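Heme-binding protein A (PDB 3TPA) probably binds glutathione as the extracytoplasmic solute-binding protein of a bacterial uptake system, although it is named for heme. Local coordinates at residues 125-130 with 159-164; 130-135 with 145-150; 270-275 with 480-485; 304-309 with 364-369. The protein carries 1 engineered substitution. One frame throughout, in Å; residues are numbered along the deposited sequence. Where two conformers were deposited one is given.

Contact 1 of 4, residues 125-130 with 159-164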
loop_
_atom_site.group_PDB
_atom_site.type_symbol
_atom_site.label_atom_id
_atom_site.label_comp_id
_atom_site.label_asym_id
_atom_site.label_seq_id
_atom_site.Cartn_x
_atom_site.Cartn_y
_atom_site.Cartn_z
ATOM N N MET A 125 8.813 -6.068 -2.197
ATOM C CA MET A 125 8.405 -7.011 -1.153
ATOM C C MET A 125 9.512 -8.011 -0.775
ATOM O O MET A 125 9.275 -8.988 -0.059
ATOM C CB MET A 125 7.131 -7.756 -1.571
ATOM C CG MET A 125 5.972 -6.830 -1.935
ATOM S SD MET A 125 5.654 -5.553 -0.692
ATOM C CE MET A 125 5.161 -6.552 0.712
ATOM N N ASN A 126 10.715 -7.760 -1.277
ATOM C CA ASN A 126 11.901 -8.514 -0.887
ATOM C C ASN A 126 11.834 -9.998 -1.185
ATOM O O ASN A 126 12.455 -10.796 -0.499
ATOM C CB ASN A 126 12.216 -8.302 0.594
ATOM C CG ASN A 126 12.187 -6.845 0.992
ATOM O OD1 ASN A 126 12.985 -6.034 0.512
ATOM N ND2 ASN A 126 11.261 -6.501 1.881
ATOM N N LEU A 127 11.084 -10.376 -2.209
ATOM C CA LEU A 127 11.034 -11.788 -2.586
ATOM C C LEU A 127 12.368 -12.345 -3.100
ATOM O O LEU A 127 12.626 -13.534 -2.962
ATOM C CB LEU A 127 9.926 -12.039 -3.613
ATOM C CG LEU A 127 8.540 -11.711 -3.052
ATOM C CD1 LEU A 127 7.469 -12.129 -4.024
ATOM C CD2 LEU A 127 8.349 -12.393 -1.714
ATOM N N PRO A 128 13.210 -11.507 -3.730
ATOM C CA PRO A 128 14.451 -12.135 -4.197
ATOM C C PRO A 128 15.219 -12.784 -3.049
ATOM O O PRO A 128 15.955 -13.741 -3.255
ATOM C CB PRO A 128 15.249 -10.959 -4.756
ATOM C CG PRO A 128 14.215 -9.964 -5.189
ATOM C CD PRO A 128 13.091 -10.104 -4.174
ATOM N N SER A 129 15.055 -12.250 -1.851
ATOM C CA SER A 129 15.794 -12.743 -0.702
ATOM C C SER A 129 14.943 -13.635 0.201
ATOM O O SER A 129 15.466 -14.476 0.919
ATOM C CB SER A 129 16.367 -11.567 0.097
ATOM O OG SER A 129 15.348 -10.688 0.521
ATOM N N ILE A 130 13.627 -13.444 0.161
ATOM C CA ILE A 130 12.709 -14.234 0.977
ATOM C C ILE A 130 12.352 -15.575 0.320
ATOM O O ILE A 130 12.210 -16.594 0.991
ATOM C CB ILE A 130 11.423 -13.436 1.255
ATOM C CG1 ILE A 130 11.732 -12.279 2.209
ATOM C CG2 ILE A 130 10.339 -14.337 1.825
ATOM C CD1 ILE A 130 10.570 -11.354 2.467
ATOM N N MET A 159 -1.261 -10.028 -3.125
ATOM C CA MET A 159 -1.044 -8.739 -3.766
ATOM C C MET A 159 -1.165 -8.853 -5.274
ATOM O O MET A 159 -0.928 -9.919 -5.859
ATOM C CB MET A 159 0.318 -8.159 -3.340
ATOM C CG MET A 159 0.403 -7.815 -1.851
ATOM S SD MET A 159 2.048 -7.216 -1.374
ATOM C CE MET A 159 2.184 -5.745 -2.384
ATOM N N ASP A 160 -1.550 -7.747 -5.895
ATOM C CA ASP A 160 -1.827 -7.685 -7.333
ATOM C C ASP A 160 -0.726 -8.194 -8.248
ATOM O O ASP A 160 -1.022 -8.829 -9.270
ATOM C CB ASP A 160 -2.201 -6.263 -7.729
ATOM C CG ASP A 160 -3.414 -5.778 -6.998
ATOM O OD1 ASP A 160 -3.324 -5.596 -5.774
ATOM O OD2 ASP A 160 -4.454 -5.585 -7.639
ATOM N N PHE A 161 0.532 -7.911 -7.900
ATOM C CA PHE A 161 1.669 -8.311 -8.735
ATOM C C PHE A 161 1.809 -9.835 -8.864
ATOM O O PHE A 161 2.470 -10.346 -9.778
ATOM C CB PHE A 161 2.985 -7.685 -8.215
ATOM C CG PHE A 161 3.605 -8.383 -7.002
ATOM C CD1 PHE A 161 4.737 -9.185 -7.145
ATOM C CD2 PHE A 161 3.105 -8.175 -5.726
ATOM C CE1 PHE A 161 5.333 -9.776 -6.053
ATOM C CE2 PHE A 161 3.699 -8.778 -4.609
ATOM C CZ PHE A 161 4.810 -9.576 -4.771
ATOM N N LEU A 162 1.168 -10.563 -7.960
ATOM C CA LEU A 162 1.201 -12.032 -8.030
ATOM C C LEU A 162 -0.077 -12.630 -8.632
ATOM O O LEU A 162 -0.449 -13.761 -8.345
ATOM C CB LEU A 162 1.575 -12.642 -6.662
ATOM C CG LEU A 162 3.029 -12.330 -6.283
ATOM C CD1 LEU A 162 3.371 -12.839 -4.870
ATOM C CD2 LEU A 162 4.030 -12.932 -7.300
ATOM N N SER A 163 -0.735 -11.854 -9.487
ATOM C CA SER A 163 -1.850 -12.353 -10.287
ATOM C C SER A 163 -1.375 -13.516 -11.135
ATOM O O SER A 163 -0.230 -13.533 -11.592
ATOM C CB SER A 163 -2.371 -11.261 -11.209
ATOM O OG SER A 163 -3.024 -10.250 -10.470
ATOM N N ILE A 164 -2.253 -14.490 -11.350
ATOM C CA ILE A 164 -1.860 -15.684 -12.088
ATOM C C ILE A 164 -2.245 -15.544 -13.558
ATOM O O ILE A 164 -3.429 -15.394 -13.891
ATOM C CB ILE A 164 -2.493 -16.946 -11.478
ATOM C CG1 ILE A 164 -2.108 -17.087 -9.997
ATOM C CG2 ILE A 164 -2.101 -18.190 -12.267
ATOM C CD1 ILE A 164 -0.619 -17.110 -9.736
#
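L127 and M125 meet F161 and M159 tip to tip, in a wholly apolar contact built on the Schellman motif that ends helix 120-124. In that motif N126, at positive phi (61°), turns the chain straight into helix 127-130, and the residues before and after it both direct their side chains at the loop 159-164. The bump on L127 is one branch of its fork. CD1 sits at the edge of the F161 ring, near its plane and 3.8 Å from CZ. It also lies 4.2 Å from L162 CD1, so the methyl sits between the ring rim and that leucine branch. L162 also backs the ring, its CG lying 3.4 Å above the plane of F161, displaced toward the rim. M125 lies against M159 and also touches F161, CG near CE2. Its chain bends at both chi2 (-50°) and chi3 (-64°), and the curled thioether presents CG, SD and CE together to M159; M125 SD is 3.9 Å from M159 CE. Unbranched, pliable methionines suit such a place because they mould to each other without fixed branches. Helix 153-156 adjoins the contact, with T156 touching M125 and F161, and F153 touching L127. M159 SD completes the fit: it lies in plane at the edge of the F161 ring, with M125 CE 3.8 Å away.

Contact 2 of 4, residues 130-135 with 145-150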
loop_
_atom_site.group_PDB
_atom_site.type_symbol
_atom_site.label_atom_id
_atom_site.label_comp_id
_atom_site.label_asym_id
_atom_site.label_seq_id
_atom_site.Cartn_x
_atom_site.Cartn_y
_atom_site.Cartn_z
ATOM N N ILE A 130 13.627 -13.444 0.161
ATOM C CA ILE A 130 12.709 -14.234 0.977
ATOM C C ILE A 130 12.352 -15.575 0.320
ATOM O O ILE A 130 12.210 -16.594 0.991
ATOM C CB ILE A 130 11.423 -13.436 1.255
ATOM C CG1 ILE A 130 11.732 -12.279 2.209
ATOM C CG2 ILE A 130 10.339 -14.337 1.825
ATOM C CD1 ILE A 130 10.570 -11.354 2.467
ATOM N N LEU A 131 12.218 -15.562 -1.005
ATOM C CA LEU A 131 11.721 -16.710 -1.751
ATOM C C LEU A 131 12.822 -17.698 -2.123
ATOM O O LEU A 131 13.772 -17.345 -2.825
ATOM C CB LEU A 131 11.063 -16.224 -3.044
ATOM C CG LEU A 131 9.627 -16.624 -3.369
ATOM C CD1 LEU A 131 9.326 -16.276 -4.822
ATOM C CD2 LEU A 131 9.396 -18.103 -3.114
ATOM N N LYS A 132 12.703 -18.946 -1.695
ATOM C CA LYS A 132 13.709 -19.908 -2.108
ATOM C C LYS A 132 13.291 -20.607 -3.394
ATOM O O LYS A 132 14.096 -20.773 -4.308
ATOM C CB LYS A 132 14.007 -20.941 -1.021
ATOM C CG LYS A 132 14.947 -22.056 -1.490
ATOM C CD LYS A 132 15.266 -23.044 -0.365
ATOM C CE LYS A 132 16.604 -22.735 0.293
ATOM N NZ LYS A 132 16.836 -23.569 1.506
ATOM N N SER A 133 12.031 -21.019 -3.468
ATOM C CA SER A 133 11.603 -21.786 -4.628
ATOM C C SER A 133 10.094 -21.920 -4.742
ATOM O O SER A 133 9.371 -21.888 -3.751
ATOM C CB SER A 133 12.256 -23.177 -4.610
ATOM O OG SER A 133 11.758 -23.947 -3.533
ATOM N N VAL A 134 9.641 -22.057 -5.985
ATOM C CA VAL A 134 8.241 -22.267 -6.330
ATOM C C VAL A 134 8.192 -23.478 -7.253
ATOM O O VAL A 134 8.643 -23.405 -8.401
ATOM C CB VAL A 134 7.665 -21.063 -7.075
ATOM C CG1 VAL A 134 6.194 -21.305 -7.455
ATOM C CG2 VAL A 134 7.796 -19.805 -6.229
ATOM N N GLU A 135 7.640 -24.581 -6.757
ATOM C CA GLU A 135 7.685 -25.844 -7.482
ATOM C C GLU A 135 6.307 -26.451 -7.648
ATOM O O GLU A 135 5.462 -26.353 -6.763
ATOM C CB GLU A 135 8.526 -26.870 -6.717
ATOM C CG GLU A 135 9.780 -26.328 -6.094
ATOM C CD GLU A 135 10.460 -27.360 -5.225
ATOM O OE1 GLU A 135 10.086 -27.488 -4.043
ATOM O OE2 GLU A 135 11.356 -28.057 -5.728
ATOM N N THR A 145 8.781 -22.560 -0.997
ATOM C CA THR A 145 9.683 -22.641 0.145
ATOM C C THR A 145 10.406 -21.320 0.355
ATOM O O THR A 145 10.882 -20.720 -0.611
ATOM C CB THR A 145 10.725 -23.747 -0.085
ATOM O OG1 THR A 145 10.046 -24.988 -0.321
ATOM C CG2 THR A 145 11.669 -23.894 1.131
ATOM N N LEU A 146 10.489 -20.873 1.607
ATOM C CA LEU A 146 11.178 -19.614 1.940
ATOM C C LEU A 146 12.590 -19.831 2.473
ATOM O O LEU A 146 12.891 -20.863 3.053
ATOM C CB LEU A 146 10.390 -18.823 2.991
ATOM C CG LEU A 146 8.902 -18.587 2.700
ATOM C CD1 LEU A 146 8.328 -17.624 3.710
ATOM C CD2 LEU A 146 8.699 -18.078 1.271
ATOM N N ASN A 147 13.444 -18.827 2.296
ATOM C CA ASN A 147 14.778 -18.859 2.873
ATOM C C ASN A 147 14.741 -18.727 4.392
ATOM O O ASN A 147 15.589 -19.272 5.072
ATOM C CB ASN A 147 15.642 -17.758 2.268
ATOM C CG ASN A 147 16.050 -18.064 0.848
ATOM O OD1 ASN A 147 16.279 -19.215 0.491
ATOM N ND2 ASN A 147 16.154 -17.039 0.035
ATOM N N LYS A 148 13.770 -17.985 4.917
ATOM C CA LYS A 148 13.550 -17.942 6.358
ATOM C C LYS A 148 12.080 -17.693 6.620
ATOM O O LYS A 148 11.371 -17.288 5.719
ATOM C CB LYS A 148 14.445 -16.902 7.051
ATOM C CG LYS A 148 14.264 -15.459 6.611
ATOM C CD LYS A 148 15.375 -14.564 7.189
ATOM C CE LYS A 148 15.256 -14.401 8.699
ATOM N NZ LYS A 148 16.370 -13.593 9.284
ATOM N N PRO A 149 11.609 -17.975 7.844
ATOM C CA PRO A 149 10.172 -17.826 8.081
ATOM C C PRO A 149 9.767 -16.379 7.947
ATOM O O PRO A 149 10.528 -15.486 8.334
ATOM C CB PRO A 149 10.006 -18.282 9.532
ATOM C CG PRO A 149 11.199 -19.154 9.798
ATOM C CD PRO A 149 12.310 -18.546 9.009
ATOM N N ASN A 150 8.577 -16.155 7.402
ATOM C CA ASN A 150 8.092 -14.816 7.197
ATOM C C ASN A 150 6.576 -14.824 7.159
ATOM O O ASN A 150 5.984 -15.047 6.113
ATOM C CB ASN A 150 8.627 -14.249 5.881
ATOM C CG ASN A 150 8.186 -12.833 5.651
ATOM O OD1 ASN A 150 7.165 -12.585 5.011
ATOM N ND2 ASN A 150 8.950 -11.887 6.176
HETATM O O HOH W 1 16.480 -16.850 -2.798
HETATM O O HOH W 2 14.510 -23.030 3.569
HETATM O O HOH W 3 9.437 -25.101 -2.989
#
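K132 and S133 both face T145, which makes this a classic beta bulge in the antiparallel hairpin of strands 131-136 and 141-146. T145 O accepts from both bulge N-H groups, from K132 N at 2.8 Å and from S133 N at 3.1 Å. T145 N answers to S133 O, and past the bulge N147 N bonds to I130 O. L146 CA approaches that same I130 oxygen at 3.3 Å.

Side chains follow this register. The I130 and L146 side chains lie side by side, I130 CG2 4.1 Å from L146 CD2, where branched aliphatic groups pack well. K132 lies alongside T145, its CD near T145 CG2, with K132 CB 3.2 Å from N147 OD1; the long methylene run of the lysine suits an exposed edge, carrying the charge outward while the carbons pack.

The second shell ties down the polar ends. N147 ND2 is held by S129 O and by a water that also donates to L131 O, so the asparagine links helix 127-130 to the start of the strand. Another water joins K132 NZ to L146 O. L131 and V134, turned the other way, rest on F101 of helix 94-105. On the face carrying S133 and T145 one more water bridges the two hydroxyls, 2.6 Å from S133 OG and 2.7 Å from T145 OG1; it is also close to E135 OE1, to which it may donate.

Contact 3 of 4, residues 270-275 with 480-485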
loop_
_atom_site.group_PDB
_atom_site.type_symbol
_atom_site.label_atom_id
_atom_site.label_comp_id
_atom_site.label_asym_id
_atom_site.label_seq_id
_atom_site.Cartn_x
_atom_site.Cartn_y
_atom_site.Cartn_z
ATOM N N ASN A 270 -0.730 4.267 5.918
ATOM C CA ASN A 270 0.438 5.123 5.750
ATOM C C ASN A 270 0.662 5.923 7.026
ATOM O O ASN A 270 -0.139 5.844 7.954
ATOM C CB ASN A 270 0.304 6.045 4.503
ATOM C CG ASN A 270 -0.860 7.031 4.590
ATOM O OD1 ASN A 270 -1.277 7.427 5.661
ATOM N ND2 ASN A 270 -1.368 7.442 3.438
ATOM N N LEU A 271 1.765 6.652 7.085
ATOM C CA LEU A 271 2.091 7.478 8.248
ATOM C C LEU A 271 2.912 8.660 7.795
ATOM O O LEU A 271 3.897 8.502 7.068
ATOM C CB LEU A 271 2.919 6.689 9.272
ATOM C CG LEU A 271 3.410 7.474 10.512
ATOM C CD1 LEU A 271 2.226 7.943 11.352
ATOM C CD2 LEU A 271 4.401 6.638 11.388
ATOM N N ALA A 272 2.496 9.852 8.206
ATOM C CA ALA A 272 3.285 11.048 7.977
ATOM C C ALA A 272 3.870 11.364 9.325
ATOM O O ALA A 272 3.159 11.343 10.320
ATOM C CB ALA A 272 2.397 12.194 7.508
ATOM N N TYR A 273 5.164 11.646 9.375
ATOM C CA TYR A 273 5.825 11.832 10.665
ATOM C C TYR A 273 6.945 12.839 10.546
ATOM O O TYR A 273 7.361 13.178 9.453
ATOM C CB TYR A 273 6.385 10.505 11.186
ATOM C CG TYR A 273 7.418 9.865 10.290
ATOM C CD1 TYR A 273 8.774 10.140 10.445
ATOM C CD2 TYR A 273 7.041 8.978 9.285
ATOM C CE1 TYR A 273 9.726 9.545 9.634
ATOM C CE2 TYR A 273 7.988 8.369 8.478
ATOM C CZ TYR A 273 9.324 8.659 8.652
ATOM O OH TYR A 273 10.259 8.075 7.834
ATOM N N ILE A 274 7.451 13.295 11.684
ATOM C CA ILE A 274 8.672 14.077 11.700
ATOM C C ILE A 274 9.792 13.103 12.060
ATOM O O ILE A 274 9.775 12.502 13.127
ATOM C CB ILE A 274 8.607 15.211 12.736
ATOM C CG1 ILE A 274 7.444 16.169 12.456
ATOM C CG2 ILE A 274 9.939 15.964 12.814
ATOM C CD1 ILE A 274 7.532 16.908 11.087
ATOM N N GLY A 275 10.765 12.932 11.173
ATOM C CA GLY A 275 11.879 12.039 11.450
ATOM C C GLY A 275 12.880 12.821 12.278
ATOM O O GLY A 275 13.024 14.020 12.081
ATOM N N PRO A 480 5.158 10.498 15.073
ATOM C CA PRO A 480 4.013 10.281 14.182
ATOM C C PRO A 480 3.011 11.408 14.348
ATOM O O PRO A 480 2.777 11.826 15.476
ATOM C CB PRO A 480 3.404 8.979 14.719
ATOM C CG PRO A 480 4.594 8.261 15.381
ATOM C CD PRO A 480 5.293 9.410 16.061
ATOM N N PHE A 481 2.439 11.906 13.256
ATOM C CA PHE A 481 1.350 12.875 13.392
ATOM C C PHE A 481 0.071 12.629 12.571
ATOM O O PHE A 481 -0.991 13.106 12.952
ATOM C CB PHE A 481 1.855 14.320 13.211
ATOM C CG PHE A 481 2.416 14.620 11.835
ATOM C CD1 PHE A 481 1.568 14.911 10.772
ATOM C CD2 PHE A 481 3.798 14.650 11.623
ATOM C CE1 PHE A 481 2.076 15.200 9.505
ATOM C CE2 PHE A 481 4.326 14.947 10.358
ATOM C CZ PHE A 481 3.453 15.216 9.293
ATOM N N ALA A 482 0.147 11.902 11.457
ATOM C CA ALA A 482 -1.059 11.721 10.648
ATOM C C ALA A 482 -1.097 10.437 9.843
ATOM O O ALA A 482 -0.056 9.890 9.441
ATOM C CB ALA A 482 -1.248 12.902 9.708
ATOM N N HIS A 483 -2.312 9.960 9.628
ATOM C CA HIS A 483 -2.590 9.031 8.555
ATOM C C HIS A 483 -3.468 9.781 7.557
ATOM O O HIS A 483 -4.302 10.596 7.948
ATOM C CB HIS A 483 -3.367 7.818 9.067
ATOM C CG HIS A 483 -2.783 7.196 10.301
ATOM N ND1 HIS A 483 -1.576 6.542 10.294
ATOM C CD2 HIS A 483 -3.250 7.129 11.565
ATOM C CE1 HIS A 483 -1.320 6.082 11.512
ATOM N NE2 HIS A 483 -2.321 6.421 12.299
ATOM N N SER A 484 -3.290 9.531 6.267
ATOM C CA SER A 484 -4.167 10.205 5.308
ATOM C C SER A 484 -5.491 9.453 5.281
ATOM O O SER A 484 -5.574 8.309 5.746
ATOM C CB SER A 484 -3.539 10.233 3.917
ATOM O OG SER A 484 -3.649 8.956 3.302
ATOM N N ILE A 485 -6.529 10.105 4.770
ATOM C CA ILE A 485 -7.801 9.434 4.539
ATOM C C ILE A 485 -8.015 9.197 3.052
ATOM O O ILE A 485 -7.812 10.096 2.245
ATOM C CB ILE A 485 -8.980 10.253 5.068
ATOM C CG1 ILE A 485 -8.973 10.260 6.594
ATOM C CG2 ILE A 485 -10.295 9.664 4.552
ATOM C CD1 ILE A 485 -10.020 11.155 7.220
#
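N270 opens the pairing of two antiparallel strands of the mixed six-stranded sheet with three bonds to H483 and S484. Its backbone O receives H483 ND1 at 2.8 Å, in the plane of the imidazole. Its amide works as a two-pronged clamp: OD1 takes S484 N on a lone pair at 3.0 Å, while ND2 donates to S484 OG at 2.7 Å, nearly in the amide plane. Next, L271 lays CD1 against P480 CB, 3.7 Å away. A272 stands opposite the classic bulge formed by F481 and A482. Its N donates to A482 O, and its O accepts from F481 N at 3.1 Å and, at greater length, from A482 N. The same oxygen stands 3.5 Å above the centre of the F481 ring, whose CG lies between backbone N and carbonyl carbon (chi1 63°), turned back over the neighbouring strand. The small A272 side chain lets the ring come close, its CB meeting F481 CE1 at 3.6 Å. Y273 then pairs with P480 at a non-hydrogen-bonded site, where a proline's lack of N-H costs no bond to this neighbour. The I274 side chain crosses that of F481 at about a right angle, I274 CD1 near F481 CE2. The chemistry implies that H483 carries a proton on ND1, and that S484 bonds both ends of the buried N270 amide, OD1 through its N and ND2 through its OG.

Contact 4 of 4, residues 304-309 with 364-369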
loop_
_atom_site.group_PDB
_atom_site.type_symbol
_atom_site.label_atom_id
_atom_site.label_comp_id
_atom_site.label_asym_id
_atom_site.label_seq_id
_atom_site.Cartn_x
_atom_site.Cartn_y
_atom_site.Cartn_z
ATOM N N ALA A 304 -4.701 22.072 9.420
ATOM C CA ALA A 304 -4.175 22.961 8.381
ATOM C C ALA A 304 -3.758 22.254 7.093
ATOM O O ALA A 304 -4.017 22.742 5.992
ATOM C CB ALA A 304 -3.002 23.752 8.918
ATOM N N VAL A 305 -3.095 21.114 7.229
ATOM C CA VAL A 305 -2.492 20.448 6.079
ATOM C C VAL A 305 -3.449 19.564 5.260
ATOM O O VAL A 305 -3.436 19.613 4.036
ATOM C CB VAL A 305 -1.280 19.624 6.513
ATOM C CG1 VAL A 305 -0.763 18.759 5.357
ATOM C CG2 VAL A 305 -0.195 20.549 7.049
ATOM N N TYR A 306 -4.269 18.756 5.930
ATOM C CA TYR A 306 -5.069 17.750 5.218
ATOM C C TYR A 306 -6.476 18.207 4.851
ATOM O O TYR A 306 -7.211 17.487 4.181
ATOM C CB TYR A 306 -5.127 16.433 6.000
ATOM C CG TYR A 306 -3.772 15.766 6.151
ATOM C CD1 TYR A 306 -3.404 14.685 5.361
ATOM C CD2 TYR A 306 -2.869 16.218 7.103
ATOM C CE1 TYR A 306 -2.149 14.080 5.512
ATOM C CE2 TYR A 306 -1.639 15.639 7.257
ATOM C CZ TYR A 306 -1.276 14.569 6.470
ATOM O OH TYR A 306 -0.026 14.002 6.654
ATOM N N GLN A 307 -6.840 19.396 5.307
ATOM C CA GLN A 307 -8.139 19.980 4.990
ATOM C C GLN A 307 -9.273 18.961 5.104
ATOM O O GLN A 307 -10.145 18.879 4.216
ATOM C CB GLN A 307 -8.105 20.583 3.590
ATOM C CG GLN A 307 -7.044 21.660 3.432
ATOM C CD GLN A 307 -7.064 22.298 2.061
ATOM O OE1 GLN A 307 -7.814 23.240 1.816
ATOM N NE2 GLN A 307 -6.237 21.785 1.158
ATOM N N GLY A 308 -9.248 18.189 6.188
ATOM C CA GLY A 308 -10.257 17.189 6.486
ATOM C C GLY A 308 -9.883 15.779 6.055
ATOM O O GLY A 308 -10.432 14.799 6.562
ATOM N N GLY A 309 -8.952 15.669 5.112
ATOM C CA GLY A 309 -8.585 14.373 4.556
ATOM C C GLY A 309 -7.451 13.690 5.286
ATOM O O GLY A 309 -6.525 13.163 4.669
ATOM N N SER A 364 0.465 10.710 1.561
ATOM C CA SER A 364 0.675 10.668 3.014
ATOM C C SER A 364 0.785 12.064 3.618
ATOM O O SER A 364 0.423 12.270 4.777
ATOM C CB SER A 364 1.895 9.809 3.394
ATOM O OG SER A 364 3.092 10.247 2.773
ATOM N N ASN A 365 1.310 13.012 2.844
ATOM C CA ASN A 365 1.375 14.415 3.297
ATOM C C ASN A 365 1.309 15.413 2.137
ATOM O O ASN A 365 2.309 15.644 1.456
ATOM C CB ASN A 365 2.630 14.663 4.168
ATOM C CG ASN A 365 2.585 16.004 4.884
ATOM O OD1 ASN A 365 1.870 16.909 4.456
ATOM N ND2 ASN A 365 3.344 16.139 5.982
ATOM N N PRO A 366 0.126 16.015 1.917
ATOM C CA PRO A 366 -0.111 16.937 0.795
ATOM C C PRO A 366 0.507 18.326 0.962
ATOM O O PRO A 366 0.418 19.141 0.037
ATOM C CB PRO A 366 -1.637 17.065 0.772
ATOM C CG PRO A 366 -2.037 16.869 2.184
ATOM C CD PRO A 366 -1.091 15.821 2.726
ATOM N N ASN A 367 1.122 18.597 2.107
ATOM C CA ASN A 367 1.757 19.896 2.325
ATOM C C ASN A 367 2.855 19.845 3.383
ATOM O O ASN A 367 2.682 20.375 4.466
ATOM C CB ASN A 367 0.711 20.939 2.722
ATOM C CG ASN A 367 1.200 22.351 2.530
ATOM O OD1 ASN A 367 2.393 22.591 2.389
ATOM N ND2 ASN A 367 0.273 23.297 2.509
ATOM N N PRO A 368 4.000 19.217 3.051
ATOM C CA PRO A 368 5.141 19.142 3.969
ATOM C C PRO A 368 5.629 20.536 4.358
ATOM O O PRO A 368 6.048 20.726 5.498
ATOM C CB PRO A 368 6.214 18.423 3.140
ATOM C CG PRO A 368 5.479 17.722 2.056
ATOM C CD PRO A 368 4.275 18.545 1.767
ATOM N N ARG A 369 5.563 21.498 3.434
ATOM C CA ARG A 369 6.040 22.852 3.705
ATOM C C ARG A 369 5.272 23.478 4.860
ATOM O O ARG A 369 5.859 24.047 5.775
ATOM C CB ARG A 369 5.937 23.725 2.446
ATOM C CG ARG A 369 6.285 25.202 2.643
ATOM C CD ARG A 369 7.765 25.440 2.901
ATOM N NE ARG A 369 8.623 24.805 1.905
ATOM C CZ ARG A 369 9.936 24.999 1.832
ATOM N NH1 ARG A 369 10.656 24.377 0.912
ATOM N NH2 ARG A 369 10.531 25.818 2.686
HETATM O O HOH W 4 -2.631 22.872 2.926
#
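The Y306 ring has P366 over one face and the carbonyl of S364 at its edge. P366 CD approaches Y306 CE1 to 3.5 Å, the proline crossing the tyrosine at about a right angle; the rigid, puckered pyrrolidine lays this CD methylene over the ring near CE1. A482 lies over the other face, and A272 and F481 meet the hydroxyl end near the ring plane. S364 O lies in the ring plane, where the phenol donates to it at 2.6 Å, within the carbonyl's own plane. Beside the tyrosine, V305 pushes CG1, anti to the backbone N (chi1 172°), into a pocket lined by N365, P366 and N367. This methyl is 3.3 Å from N365 OD1, 3.7 Å from N367 CB and 3.9 Å from P366 CG, a snug place for a short branched residue. The pocket is shaped by an Asx turn, in which N365 OD1 accepts from N367 N at 3.0 Å, while N365 ND2 binds T371. N367 in turn caps helix 368-381, its OD1 accepting from R370 N. Chemically, the phenol proton is spent on a backbone carbonyl, so the end of helix 298-306 is joined by a directed bond as well as by packing to the turn that starts helix 368-381.

In the fold
From the N terminus, contact 1 opens first, at 125; the shorter hairpin of contact 2 opens and closes inside it, and contact 1 closes at 159-164. The two share I130, where helix 127-130 runs into strand 131-136, and S129 O meets N147 ND2 between them. After both are closed, contact 3 opens at 270 and is completed only near the C terminus, at 480-485; contact 4 falls within that long loop. No loops cross. Contacts 3 and 4 touch: I485 N probably bonds G309 O, joining the end of helix 298-306 to the six-stranded sheet, and contact 4 adds the start of helix 368-381. Contacts 1 and 3 lie on opposite sides of the chain's centre, their centres about 26 Å apart.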